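Local coordinates for Rep protein (Adeno-associated virus - 5, PDB 1M55) that probably nicks single-stranded DNA at the viral origin as the metal-dependent nuclease domain of a rolling-circle-type replication initiator, at residues A[3-8]-A[99-104]; A[68-73]-A[105-110]; A[149-154]-A[187-192]; A[173-176]-A[180-183]. One frame throughout, in Å; residues are numbered along the deposited sequence.

In the fold
Contacts 1 and 2 share helix 101-118, and their centres lie about 9 Å apart: contact 1 joins the helix start to strand 3-10, while contact 2 joins its next turn to helix 50-71. Ile99 links them, packing on Phe70 and Tyr107. Contacts 3 and 4 share helix 179-191, with centres about 12 Å apart and contact 4 nested inside the loop that contact 3 closes. Between the two groups, Tyr149 OH of contact 3 hydrogen-bonds Glu6 OE2 of contact 1. One zinc ion is held by Gln73 of contact 2 and Glu95; the other sits on Glu82, His89 and His91, and Leu154 of contact 3 packs beside two of these ligands, Glu82 and His91.

Contact 1: A[3-8]-A[99-104]; sequences TFYEVI and ISSMVL
Strand 3-10 and the start of helix 101-118 stand 8.9 Å apart at the CA atoms of Tyr5 and Ser101, a distance bridged by the tyrosine side chain. With its CG anti to the carbonyl carbon (chi1 -75°), the ring reaches out from the strand and ends at the turn formed by Ile99 and Ser100. There the phenol OH donates to the Ile99 carbonyl, with 2.8 Å between Tyr5 OH and Ile99 O. The oxygen lies at the ring edge, near the ring plane, but seen from the acceptor the bond is bent: the C=O...OH angle is 143° and the hydroxyl stands off the carbonyl plane. Tyr5 OH is also 3.1 Å from Ser101 N, at an angle too poor for a bond. This tyrosine thus ties the lead-in to helix 101-118 to strand 3-10, which pairs with strand 88-95 in the antiparallel sheet of the Rep nuclease domain; His89 and His91 on that neighbouring strand bind zinc. The remaining contact is apolar. Leu104, about one turn beyond Ser101, sets CD2 over the middle of one ring face, 3.7 Å from the centroid of the Tyr5 ring and 13° off its normal, a CH-pi contact. Ile99 meets the ring nearer its hydroxyl end, CB lying 4.0 Å from Tyr5 CE1, and then turns its CG1 branch off toward Phe70. Trp67 of helix 50-71 touches Tyr5, Ile99 and Leu104 alike, while the hydroxyl of Ser101 is bonded to Asn142.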
loop_
_atom_site.group_PDB
_atom_site.type_symbol
_atom_site.label_atom_id
_atom_site.label_comp_id
_atom_site.label_asym_id
_atom_site.label_seq_id
_atom_site.Cartn_x
_atom_site.Cartn_y
_atom_site.Cartn_z
ATOM N N THR A 3 7.430 -12.321 9.496
ATOM C CA THR A 3 8.244 -11.142 9.201
ATOM C C THR A 3 7.898 -10.521 7.840
ATOM O O THR A 3 7.623 -11.240 6.871
ATOM C CB THR A 3 9.752 -11.476 9.268
ATOM O OG1 THR A 3 10.060 -12.543 8.360
ATOM C CG2 THR A 3 10.136 -11.891 10.685
ATOM N N PHE A 4 7.962 -9.194 7.766
ATOM C CA PHE A 4 7.621 -8.449 6.554
ATOM C C PHE A 4 8.586 -7.312 6.257
ATOM O O PHE A 4 9.240 -6.782 7.158
ATOM C CB PHE A 4 6.239 -7.789 6.708
ATOM C CG PHE A 4 5.121 -8.744 7.002
ATOM C CD1 PHE A 4 4.922 -9.229 8.289
ATOM C CD2 PHE A 4 4.265 -9.158 5.991
ATOM C CE1 PHE A 4 3.886 -10.120 8.564
ATOM C CE2 PHE A 4 3.228 -10.045 6.253
ATOM C CZ PHE A 4 3.038 -10.528 7.540
ATOM N N TYR A 5 8.649 -6.937 4.985
ATOM C CA TYR A 5 9.437 -5.793 4.537
ATOM C C TYR A 5 8.348 -4.744 4.340
ATOM O O TYR A 5 7.172 -5.100 4.189
ATOM C CB TYR A 5 10.080 -6.042 3.167
ATOM C CG TYR A 5 11.266 -6.974 3.162
ATOM C CD1 TYR A 5 11.280 -8.104 2.349
ATOM C CD2 TYR A 5 12.394 -6.704 3.940
ATOM C CE1 TYR A 5 12.388 -8.944 2.304
ATOM C CE2 TYR A 5 13.505 -7.537 3.906
ATOM C CZ TYR A 5 13.498 -8.654 3.086
ATOM O OH TYR A 5 14.599 -9.479 3.055
ATOM N N GLU A 6 8.713 -3.465 4.391
ATOM C CA GLU A 6 7.742 -2.405 4.157
ATOM C C GLU A 6 8.231 -1.497 3.054
ATOM O O GLU A 6 9.362 -1.008 3.088
ATOM C CB GLU A 6 7.469 -1.545 5.395
ATOM C CG GLU A 6 6.433 -0.440 5.095
ATOM C CD GLU A 6 6.216 0.537 6.236
ATOM O OE1 GLU A 6 7.192 1.191 6.661
ATOM O OE2 GLU A 6 5.060 0.676 6.685
ATOM N N VAL A 7 7.383 -1.304 2.055
ATOM C CA VAL A 7 7.697 -0.412 0.956
ATOM C C VAL A 7 6.570 0.607 0.927
ATOM O O VAL A 7 5.390 0.240 0.919
ATOM C CB VAL A 7 7.762 -1.157 -0.396
ATOM C CG1 VAL A 7 8.092 -0.178 -1.513
ATOM C CG2 VAL A 7 8.803 -2.271 -0.336
ATOM N N ILE A 8 6.921 1.885 1.014
ATOM C CA ILE A 8 5.904 2.921 0.966
ATOM C C ILE A 8 5.880 3.492 -0.445
ATOM O O ILE A 8 6.924 3.866 -0.993
ATOM C CB ILE A 8 6.149 4.035 2.010
ATOM C CG1 ILE A 8 5.981 3.462 3.422
ATOM C CG2 ILE A 8 5.160 5.188 1.798
ATOM C CD1 ILE A 8 6.266 4.457 4.535
ATOM N N ILE A 99 12.791 -13.648 -0.416
ATOM C CA ILE A 99 13.436 -12.410 -0.854
ATOM C C ILE A 99 14.547 -12.006 0.117
ATOM O O ILE A 99 14.269 -11.628 1.256
ATOM C CB ILE A 99 12.411 -11.247 -0.927
ATOM C CG1 ILE A 99 11.132 -11.687 -1.654
ATOM C CG2 ILE A 99 13.038 -10.035 -1.623
ATOM C CD1 ILE A 99 11.297 -11.915 -3.138
ATOM N N SER A 100 15.801 -12.106 -0.314
ATOM C CA SER A 100 16.911 -11.726 0.551
ATOM C C SER A 100 17.034 -10.205 0.591
ATOM O O SER A 100 16.804 -9.522 -0.413
ATOM C CB SER A 100 18.225 -12.365 0.085
ATOM O OG SER A 100 18.699 -11.793 -1.121
ATOM N N SER A 101 17.437 -9.679 1.741
ATOM C CA SER A 101 17.571 -8.242 1.921
ATOM C C SER A 101 18.536 -7.560 0.950
ATOM O O SER A 101 18.265 -6.449 0.492
ATOM C CB SER A 101 17.963 -7.927 3.371
ATOM O OG SER A 101 17.909 -6.533 3.631
ATOM N N MET A 102 19.640 -8.221 0.606
ATOM C CA MET A 102 20.617 -7.619 -0.303
ATOM C C MET A 102 20.112 -7.451 -1.738
ATOM O O MET A 102 20.558 -6.555 -2.458
ATOM C CB MET A 102 21.939 -8.400 -0.288
ATOM C CG MET A 102 21.947 -9.691 -1.099
ATOM S SD MET A 102 23.575 -10.506 -1.107
ATOM C CE MET A 102 24.670 -9.115 -1.546
ATOM N N VAL A 103 19.160 -8.289 -2.140
ATOM C CA VAL A 103 18.615 -8.221 -3.490
ATOM C C VAL A 103 17.309 -7.409 -3.579
ATOM O O VAL A 103 16.885 -7.010 -4.672
ATOM C CB VAL A 103 18.417 -9.645 -4.073
ATOM C CG1 VAL A 103 17.182 -10.314 -3.481
ATOM C CG2 VAL A 103 18.348 -9.591 -5.581
ATOM N N LEU A 104 16.701 -7.130 -2.427
ATOM C CA LEU A 104 15.449 -6.374 -2.368
ATOM C C LEU A 104 15.481 -5.054 -3.142
ATOM O O LEU A 104 14.508 -4.701 -3.812
ATOM C CB LEU A 104 15.046 -6.114 -0.911
ATOM C CG LEU A 104 13.691 -5.438 -0.668
ATOM C CD1 LEU A 104 12.554 -6.320 -1.161
ATOM C CD2 LEU A 104 13.524 -5.143 0.815
#

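Contact 2: A[68-73]-A[105-110]; sequences NKFSKQ and GRYVSQ. With ZN (zinc ion), chain D.
Tyr107 is the first residue of 105-110 to meet helix 50-71, and it does so ring against ring with Phe70. The two make an offset stack, centroids 4.0 Å apart and planes within 7° of each other, the side chains running in opposite senses so that each CB lies over its partner's face: Phe70 CB is 4.0 Å from the centroid of the Tyr107 ring. The closest carbons are Phe70 CD2 and Tyr107 CE2, at 3.6 Å. On the far face of the Phe70 ring lies CE of its neighbour Lys69, leaving the phenylalanine sandwiched. One turn later, Gln110 sends its amide to the ring edge, nearly perpendicular to the ring, with OE1 in the ring plane and 3.3 Å from Phe70 CZ. The same oxygen accepts from a water, 2.9 Å from Gln110 OE1, that in turn accepts from Lys69 NZ; the ammonium also forms a salt bridge with Glu66. Just past the helix end, Gln73 OE1 binds a zinc ion at 2.3 Å together with Glu95 and two waters. Helices 50-71 and 101-118 are joined here beside the antiparallel sheet, consistent with the Rep (HUH-type) nuclease fold, in which helices flank a central sheet.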
loop_
_atom_site.group_PDB
_atom_site.type_symbol
_atom_site.label_atom_id
_atom_site.label_comp_id
_atom_site.label_asym_id
_atom_site.label_seq_id
_atom_site.Cartn_x
_atom_site.Cartn_y
_atom_site.Cartn_z
ATOM N N ASN A 68 5.322 -11.536 -6.414
ATOM C CA ASN A 68 5.088 -12.979 -6.479
ATOM C C ASN A 68 6.027 -13.631 -7.490
ATOM O O ASN A 68 6.416 -14.787 -7.327
ATOM C CB ASN A 68 3.633 -13.292 -6.866
ATOM C CG ASN A 68 2.616 -12.893 -5.792
ATOM O OD1 ASN A 68 1.415 -12.862 -6.061
ATOM N ND2 ASN A 68 3.081 -12.600 -4.584
ATOM N N LYS A 69 6.371 -12.905 -8.550
ATOM C CA LYS A 69 7.285 -13.432 -9.560
ATOM C C LYS A 69 8.632 -13.747 -8.904
ATOM O O LYS A 69 9.228 -14.796 -9.158
ATOM C CB LYS A 69 7.486 -12.417 -10.686
ATOM C CG LYS A 69 8.449 -12.882 -11.770
ATOM C CD LYS A 69 8.761 -11.776 -12.753
ATOM C CE LYS A 69 9.471 -10.636 -12.065
ATOM N NZ LYS A 69 10.016 -9.663 -13.043
ATOM N N PHE A 70 9.083 -12.842 -8.037
ATOM C CA PHE A 70 10.354 -12.995 -7.333
ATOM C C PHE A 70 10.307 -13.987 -6.168
ATOM O O PHE A 70 11.253 -14.745 -5.958
ATOM C CB PHE A 70 10.846 -11.638 -6.818
ATOM C CG PHE A 70 11.099 -10.627 -7.900
ATOM C CD1 PHE A 70 10.451 -9.395 -7.882
ATOM C CD2 PHE A 70 11.996 -10.895 -8.932
ATOM C CE1 PHE A 70 10.690 -8.447 -8.873
ATOM C CE2 PHE A 70 12.240 -9.949 -9.928
ATOM C CZ PHE A 70 11.586 -8.724 -9.895
ATOM N N SER A 71 9.222 -13.969 -5.400
ATOM C CA SER A 71 9.079 -14.866 -4.253
ATOM C C SER A 71 8.646 -16.271 -4.660
ATOM O O SER A 71 8.764 -17.214 -3.874
ATOM C CB SER A 71 8.055 -14.301 -3.266
ATOM O OG SER A 71 6.762 -14.269 -3.853
ATOM N N LYS A 72 8.112 -16.390 -5.874
ATOM C CA LYS A 72 7.613 -17.656 -6.413
ATOM C C LYS A 72 6.558 -18.303 -5.509
ATOM O O LYS A 72 6.569 -19.514 -5.278
ATOM C CB LYS A 72 8.764 -18.623 -6.730
ATOM C CG LYS A 72 9.626 -18.168 -7.911
ATOM C CD LYS A 72 10.701 -19.191 -8.255
ATOM C CE LYS A 72 11.637 -18.685 -9.347
ATOM N NZ LYS A 72 10.924 -18.402 -10.618
ATOM N N GLN A 73 5.662 -17.472 -4.985
ATOM C CA GLN A 73 4.565 -17.917 -4.128
ATOM C C GLN A 73 3.564 -16.772 -3.996
ATOM O O GLN A 73 3.852 -15.644 -4.409
ATOM C CB GLN A 73 5.072 -18.305 -2.733
ATOM C CG GLN A 73 5.708 -17.164 -1.954
ATOM C CD GLN A 73 5.769 -17.448 -0.471
ATOM O OE1 GLN A 73 4.751 -17.405 0.219
ATOM N NE2 GLN A 73 6.955 -17.742 0.027
ATOM N N GLY A 105 16.595 -4.332 -3.058
ATOM C CA GLY A 105 16.713 -3.065 -3.758
ATOM C C GLY A 105 16.494 -3.224 -5.253
ATOM O O GLY A 105 15.720 -2.482 -5.861
ATOM N N ARG A 106 17.159 -4.208 -5.849
ATOM C CA ARG A 106 17.022 -4.453 -7.278
ATOM C C ARG A 106 15.597 -4.882 -7.621
ATOM O O ARG A 106 15.021 -4.405 -8.600
ATOM C CB ARG A 106 18.012 -5.518 -7.741
ATOM C CG ARG A 106 18.277 -5.505 -9.238
ATOM C CD ARG A 106 19.119 -6.696 -9.650
ATOM N NE ARG A 106 18.381 -7.952 -9.523
ATOM C CZ ARG A 106 18.903 -9.095 -9.087
ATOM N NH1 ARG A 106 20.177 -9.161 -8.723
ATOM N NH2 ARG A 106 18.152 -10.185 -9.033
ATOM N N TYR A 107 15.026 -5.767 -6.810
ATOM C CA TYR A 107 13.662 -6.239 -7.043
ATOM C C TYR A 107 12.657 -5.090 -7.028
ATOM O O TYR A 107 11.842 -4.957 -7.945
ATOM C CB TYR A 107 13.264 -7.280 -5.994
ATOM C CG TYR A 107 13.891 -8.644 -6.189
ATOM C CD1 TYR A 107 13.696 -9.655 -5.252
ATOM C CD2 TYR A 107 14.669 -8.929 -7.313
ATOM C CE1 TYR A 107 14.254 -10.916 -5.425
ATOM C CE2 TYR A 107 15.233 -10.190 -7.496
ATOM C CZ TYR A 107 15.020 -11.177 -6.547
ATOM O OH TYR A 107 15.573 -12.428 -6.716
ATOM N N VAL A 108 12.724 -4.256 -5.993
ATOM C CA VAL A 108 11.812 -3.122 -5.863
ATOM C C VAL A 108 12.009 -2.134 -7.011
ATOM O O VAL A 108 11.046 -1.542 -7.497
ATOM C CB VAL A 108 11.952 -2.446 -4.473
ATOM C CG1 VAL A 108 11.154 -1.152 -4.409
ATOM C CG2 VAL A 108 11.454 -3.402 -3.400
ATOM N N SER A 109 13.249 -1.993 -7.470
ATOM C CA SER A 109 13.561 -1.115 -8.595
ATOM C C SER A 109 12.843 -1.651 -9.848
ATOM O O SER A 109 12.279 -0.882 -10.639
ATOM C CB SER A 109 15.073 -1.083 -8.825
ATOM O OG SER A 109 15.405 -0.235 -9.910
ATOM N N GLN A 110 12.851 -2.971 -10.013
ATOM C CA GLN A 110 12.179 -3.602 -11.147
ATOM C C GLN A 110 10.664 -3.427 -11.028
ATOM O O GLN A 110 9.977 -3.210 -12.029
ATOM C CB GLN A 110 12.537 -5.087 -11.232
ATOM C CG GLN A 110 13.959 -5.346 -11.707
ATOM C CD GLN A 110 14.298 -6.825 -11.769
ATOM O OE1 GLN A 110 13.551 -7.627 -12.337
ATOM N NE2 GLN A 110 15.435 -7.196 -11.190
HETATM ZN ZN ZN D . 3.902 -17.335 2.339
HETATM O O HOH W 1 10.828 -7.036 -13.011
HETATM O O HOH W 2 6.126 -17.994 2.884
HETATM O O HOH W 3 1.680 -17.047 1.543
#

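Contact 3: A[149-154]-A[187-192]; sequences YIPAYL and AQFLAE
The Phe189 ring carries Ala152 over one face, the methyl CB lying 3.4 Å from Phe189 CZ, with Ala152 CA above the rim on the same side. Pro151 reaches the ring obliquely, its CG 3.7 Å from Phe189 CD1, and the two side chains cross at about a right angle. Phe189 gets there by holding CG anti to its backbone nitrogen (chi1 -178°), which extends the ring from helix 179-191 to the short helix 149-154; the nearest CA atoms, of Pro151 and Phe189, are 6.5 Å apart. This contact therefore lays helix 179-191, the C-terminal helix of the domain, against Pro151 and Ala152 of the short helix, whose Ile150 and Leu154 pack on strands 77-83 and 88-95 of the antiparallel sheet. In the short helix a wider pi-type turn covers 150-154, and the bond from Leu154 N to Ile150 O is weak. The contact with Phe189 is apolar, made by side-chain carbons of Pro151 and Ala152. Tyr149 points away from Phe189, toward strand 3-10, while Pro151 also packs on Tyr172.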
loop_
_atom_site.group_PDB
_atom_site.type_symbol
_atom_site.label_atom_id
_atom_site.label_comp_id
_atom_site.label_asym_id
_atom_site.label_seq_id
_atom_site.Cartn_x
_atom_site.Cartn_y
_atom_site.Cartn_z
ATOM N N TYR A 149 3.329 -5.181 14.093
ATOM C CA TYR A 149 3.407 -3.840 13.517
ATOM C C TYR A 149 2.038 -3.422 12.958
ATOM O O TYR A 149 1.684 -2.241 12.968
ATOM C CB TYR A 149 4.463 -3.837 12.407
ATOM C CG TYR A 149 4.676 -2.522 11.685
ATOM C CD1 TYR A 149 5.523 -1.545 12.209
ATOM C CD2 TYR A 149 4.105 -2.295 10.428
ATOM C CE1 TYR A 149 5.807 -0.375 11.499
ATOM C CE2 TYR A 149 4.382 -1.127 9.707
ATOM C CZ TYR A 149 5.236 -0.175 10.249
ATOM O OH TYR A 149 5.534 0.971 9.542
ATOM N N ILE A 150 1.253 -4.396 12.502
ATOM C CA ILE A 150 -0.064 -4.102 11.948
ATOM C C ILE A 150 -1.023 -3.521 12.999
ATOM O O ILE A 150 -1.467 -2.378 12.852
ATOM C CB ILE A 150 -0.655 -5.337 11.206
ATOM C CG1 ILE A 150 0.230 -5.668 9.996
ATOM C CG2 ILE A 150 -2.091 -5.073 10.774
ATOM C CD1 ILE A 150 -0.055 -7.013 9.349
ATOM N N PRO A 151 -1.333 -4.269 14.081
ATOM C CA PRO A 151 -2.247 -3.703 15.085
ATOM C C PRO A 151 -1.655 -2.523 15.867
ATOM O O PRO A 151 -2.385 -1.641 16.326
ATOM C CB PRO A 151 -2.541 -4.897 16.003
ATOM C CG PRO A 151 -1.298 -5.727 15.896
ATOM C CD PRO A 151 -1.005 -5.669 14.410
ATOM N N ALA A 152 -0.333 -2.495 15.991
ATOM C CA ALA A 152 0.337 -1.428 16.727
ATOM C C ALA A 152 0.383 -0.090 16.007
ATOM O O ALA A 152 0.147 0.959 16.611
ATOM C CB ALA A 152 1.751 -1.852 17.070
ATOM N N TYR A 153 0.623 -0.137 14.700
ATOM C CA TYR A 153 0.797 1.079 13.922
ATOM C C TYR A 153 -0.199 1.373 12.808
ATOM O O TYR A 153 -0.614 2.519 12.639
ATOM C CB TYR A 153 2.213 1.046 13.356
ATOM C CG TYR A 153 2.698 2.304 12.690
ATOM C CD1 TYR A 153 2.835 3.495 13.407
ATOM C CD2 TYR A 153 3.128 2.279 11.363
ATOM C CE1 TYR A 153 3.402 4.618 12.821
ATOM C CE2 TYR A 153 3.695 3.393 10.771
ATOM C CZ TYR A 153 3.836 4.556 11.506
ATOM O OH TYR A 153 4.453 5.637 10.928
ATOM N N LEU A 154 -0.579 0.356 12.042
ATOM C CA LEU A 154 -1.501 0.568 10.929
ATOM C C LEU A 154 -2.981 0.552 11.288
ATOM O O LEU A 154 -3.728 1.441 10.876
ATOM C CB LEU A 154 -1.219 -0.430 9.807
ATOM C CG LEU A 154 0.204 -0.388 9.244
ATOM C CD1 LEU A 154 0.324 -1.409 8.121
ATOM C CD2 LEU A 154 0.542 1.009 8.735
ATOM N N ALA A 187 -7.125 -2.749 20.993
ATOM C CA ALA A 187 -7.333 -2.963 22.424
ATOM C C ALA A 187 -6.593 -4.219 22.873
ATOM O O ALA A 187 -5.864 -4.203 23.869
ATOM C CB ALA A 187 -8.821 -3.091 22.724
ATOM N N GLN A 188 -6.753 -5.294 22.107
ATOM C CA GLN A 188 -6.103 -6.563 22.403
ATOM C C GLN A 188 -4.581 -6.421 22.396
ATOM O O GLN A 188 -3.896 -6.993 23.243
ATOM C CB GLN A 188 -6.545 -7.617 21.391
ATOM C CG GLN A 188 -5.945 -8.992 21.600
ATOM C CD GLN A 188 -6.447 -9.989 20.576
ATOM O OE1 GLN A 188 -7.358 -10.770 20.844
ATOM N NE2 GLN A 188 -5.865 -9.956 19.384
ATOM N N PHE A 189 -4.054 -5.636 21.460
ATOM C CA PHE A 189 -2.613 -5.427 21.373
ATOM C C PHE A 189 -2.083 -4.725 22.627
ATOM O O PHE A 189 -1.034 -5.096 23.157
ATOM C CB PHE A 189 -2.253 -4.617 20.121
ATOM C CG PHE A 189 -0.775 -4.413 19.939
ATOM C CD1 PHE A 189 0.008 -5.398 19.347
ATOM C CD2 PHE A 189 -0.160 -3.251 20.389
ATOM C CE1 PHE A 189 1.383 -5.229 19.209
ATOM C CE2 PHE A 189 1.212 -3.072 20.256
ATOM C CZ PHE A 189 1.985 -4.064 19.666
ATOM N N LEU A 190 -2.794 -3.702 23.089
ATOM C CA LEU A 190 -2.378 -2.976 24.285
ATOM C C LEU A 190 -2.420 -3.870 25.515
ATOM O O LEU A 190 -1.504 -3.850 26.335
ATOM C CB LEU A 190 -3.265 -1.760 24.527
ATOM C CG LEU A 190 -3.265 -0.654 23.478
ATOM C CD1 LEU A 190 -3.887 0.573 24.119
ATOM C CD2 LEU A 190 -1.842 -0.343 23.007
ATOM N N ALA A 191 -3.479 -4.664 25.628
ATOM C CA ALA A 191 -3.653 -5.570 26.755
ATOM C C ALA A 191 -2.489 -6.549 26.864
ATOM O O ALA A 191 -1.998 -6.826 27.960
ATOM C CB ALA A 191 -4.964 -6.329 26.615
ATOM N N GLU A 192 -2.039 -7.051 25.720
ATOM C CA GLU A 192 -0.938 -8.007 25.670
ATOM C C GLU A 192 0.455 -7.386 25.835
ATOM O O GLU A 192 1.449 -8.107 25.925
ATOM C CB GLU A 192 -1.008 -8.813 24.368
ATOM C CG GLU A 192 -2.281 -9.649 24.217
ATOM C CD GLU A 192 -2.406 -10.334 22.857
ATOM O OE1 GLU A 192 -3.432 -11.013 22.630
ATOM O OE2 GLU A 192 -1.492 -10.200 22.014
#

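Contact 4: A[173-176]-A[180-183]; sequences KLAA and EERK
Leu174 and Glu181 meet crosswise, their side chains at about a right angle, with Leu174 CG 3.8 Å from Glu181 CG. The glutamate chain bends at chi2 (68°), laying its methylene over the backbone of 173-176, 3.4 Å between Glu181 CG and Ala175 N, and bringing the carboxylate carbon beside Leu174 CD2. A water joins the two segments here, accepting from Ala175 N at 3.0 Å and donating to Glu181 OE2 at 2.9 Å; the carboxylate is also salt-bridged to Arg184. Arg182, the next residue, diverges from Glu181 and reaches the end of 173-176, its extended chain passing beside Ala175. NE donates to Ala175 O, with 2.9 Å between Arg182 NE and Ala175 O but a bent N-H...O angle of 133°, and this oxygen lies out of the guanidinium plane. The second bond is straighter at 154°, from Arg182 NH2 to Ala176 O, again 2.9 Å, with the acceptor near the plane. NH2 is also bonded to Gln80 OE1, and NH1 to Leu155 O and weakly to Leu154 O. The contact joins the connection after strand 162-167 to the first turns of helix 179-191. Segment 173-176 lacks regular helical bonds, and a buried arginine supplies donors to the carbonyls of Ala175 and Ala176. These bonds probably fix the rotation of the guanidinium, while the surrounding carbonyl dipoles would be expected to stabilise its positive charge.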
loop_
_atom_site.group_PDB
_atom_site.type_symbol
_atom_site.label_atom_id
_atom_site.label_comp_id
_atom_site.label_asym_id
_atom_site.label_seq_id
_atom_site.Cartn_x
_atom_site.Cartn_y
_atom_site.Cartn_z
ATOM N N LYS A 173 -8.289 -9.901 7.867
ATOM C CA LYS A 173 -9.247 -9.715 6.779
ATOM C C LYS A 173 -10.434 -8.833 7.150
ATOM O O LYS A 173 -10.818 -7.944 6.387
ATOM C CB LYS A 173 -9.742 -11.064 6.248
ATOM C CG LYS A 173 -8.755 -11.778 5.339
ATOM C CD LYS A 173 -9.327 -13.095 4.839
ATOM C CE LYS A 173 -8.455 -13.707 3.754
ATOM N NZ LYS A 173 -8.401 -12.841 2.540
ATOM N N LEU A 174 -11.012 -9.063 8.323
ATOM C CA LEU A 174 -12.153 -8.266 8.755
ATOM C C LEU A 174 -11.733 -6.847 9.147
ATOM O O LEU A 174 -12.418 -5.879 8.818
ATOM C CB LEU A 174 -12.872 -8.959 9.914
ATOM C CG LEU A 174 -14.048 -8.221 10.555
ATOM C CD1 LEU A 174 -15.116 -7.869 9.517
ATOM C CD2 LEU A 174 -14.626 -9.096 11.657
ATOM N N ALA A 175 -10.589 -6.731 9.811
ATOM C CA ALA A 175 -10.076 -5.438 10.254
ATOM C C ALA A 175 -9.780 -4.462 9.121
ATOM O O ALA A 175 -9.955 -3.255 9.279
ATOM C CB ALA A 175 -8.816 -5.639 11.101
ATOM N N ALA A 176 -9.354 -4.988 7.976
ATOM C CA ALA A 176 -8.992 -4.157 6.831
ATOM C C ALA A 176 -9.912 -2.969 6.569
ATOM O O ALA A 176 -9.446 -1.832 6.450
ATOM C CB ALA A 176 -8.852 -5.020 5.573
ATOM N N GLU A 180 -14.550 -0.927 13.799
ATOM C CA GLU A 180 -14.911 -1.581 15.051
ATOM C C GLU A 180 -13.954 -2.750 15.316
ATOM O O GLU A 180 -13.465 -2.928 16.436
ATOM C CB GLU A 180 -16.360 -2.060 14.985
ATOM C CG GLU A 180 -16.984 -2.335 16.334
ATOM C CD GLU A 180 -17.057 -1.103 17.221
ATOM O OE1 GLU A 180 -17.520 -0.040 16.754
ATOM O OE2 GLU A 180 -16.661 -1.205 18.395
ATOM N N GLU A 181 -13.658 -3.520 14.270
ATOM C CA GLU A 181 -12.739 -4.646 14.388
ATOM C C GLU A 181 -11.321 -4.130 14.684
ATOM O O GLU A 181 -10.588 -4.731 15.474
ATOM C CB GLU A 181 -12.766 -5.499 13.110
ATOM C CG GLU A 181 -11.737 -6.632 13.058
ATOM C CD GLU A 181 -11.988 -7.765 14.048
ATOM O OE1 GLU A 181 -12.920 -7.673 14.873
ATOM O OE2 GLU A 181 -11.241 -8.762 13.994
ATOM N N ARG A 182 -10.935 -3.023 14.050
ATOM C CA ARG A 182 -9.619 -2.434 14.291
ATOM C C ARG A 182 -9.518 -2.043 15.763
ATOM O O ARG A 182 -8.515 -2.320 16.419
ATOM C CB ARG A 182 -9.403 -1.206 13.404
ATOM C CG ARG A 182 -9.119 -1.557 11.952
ATOM C CD ARG A 182 -9.171 -0.346 11.030
ATOM N NE ARG A 182 -8.737 -0.705 9.681
ATOM C CZ ARG A 182 -7.586 -0.322 9.136
ATOM N NH1 ARG A 182 -6.744 0.454 9.814
ATOM N NH2 ARG A 182 -7.244 -0.765 7.934
ATOM N N LYS A 183 -10.588 -1.446 16.281
ATOM C CA LYS A 183 -10.663 -1.030 17.677
ATOM C C LYS A 183 -10.463 -2.249 18.588
ATOM O O LYS A 183 -9.720 -2.190 19.567
ATOM C CB LYS A 183 -12.024 -0.372 17.926
ATOM C CG LYS A 183 -12.211 0.273 19.285
ATOM C CD LYS A 183 -13.568 0.966 19.360
ATOM C CE LYS A 183 -13.822 1.544 20.743
ATOM N NZ LYS A 183 -15.166 2.185 20.850
HETATM O O HOH W 4 -9.548 -8.862 11.599
#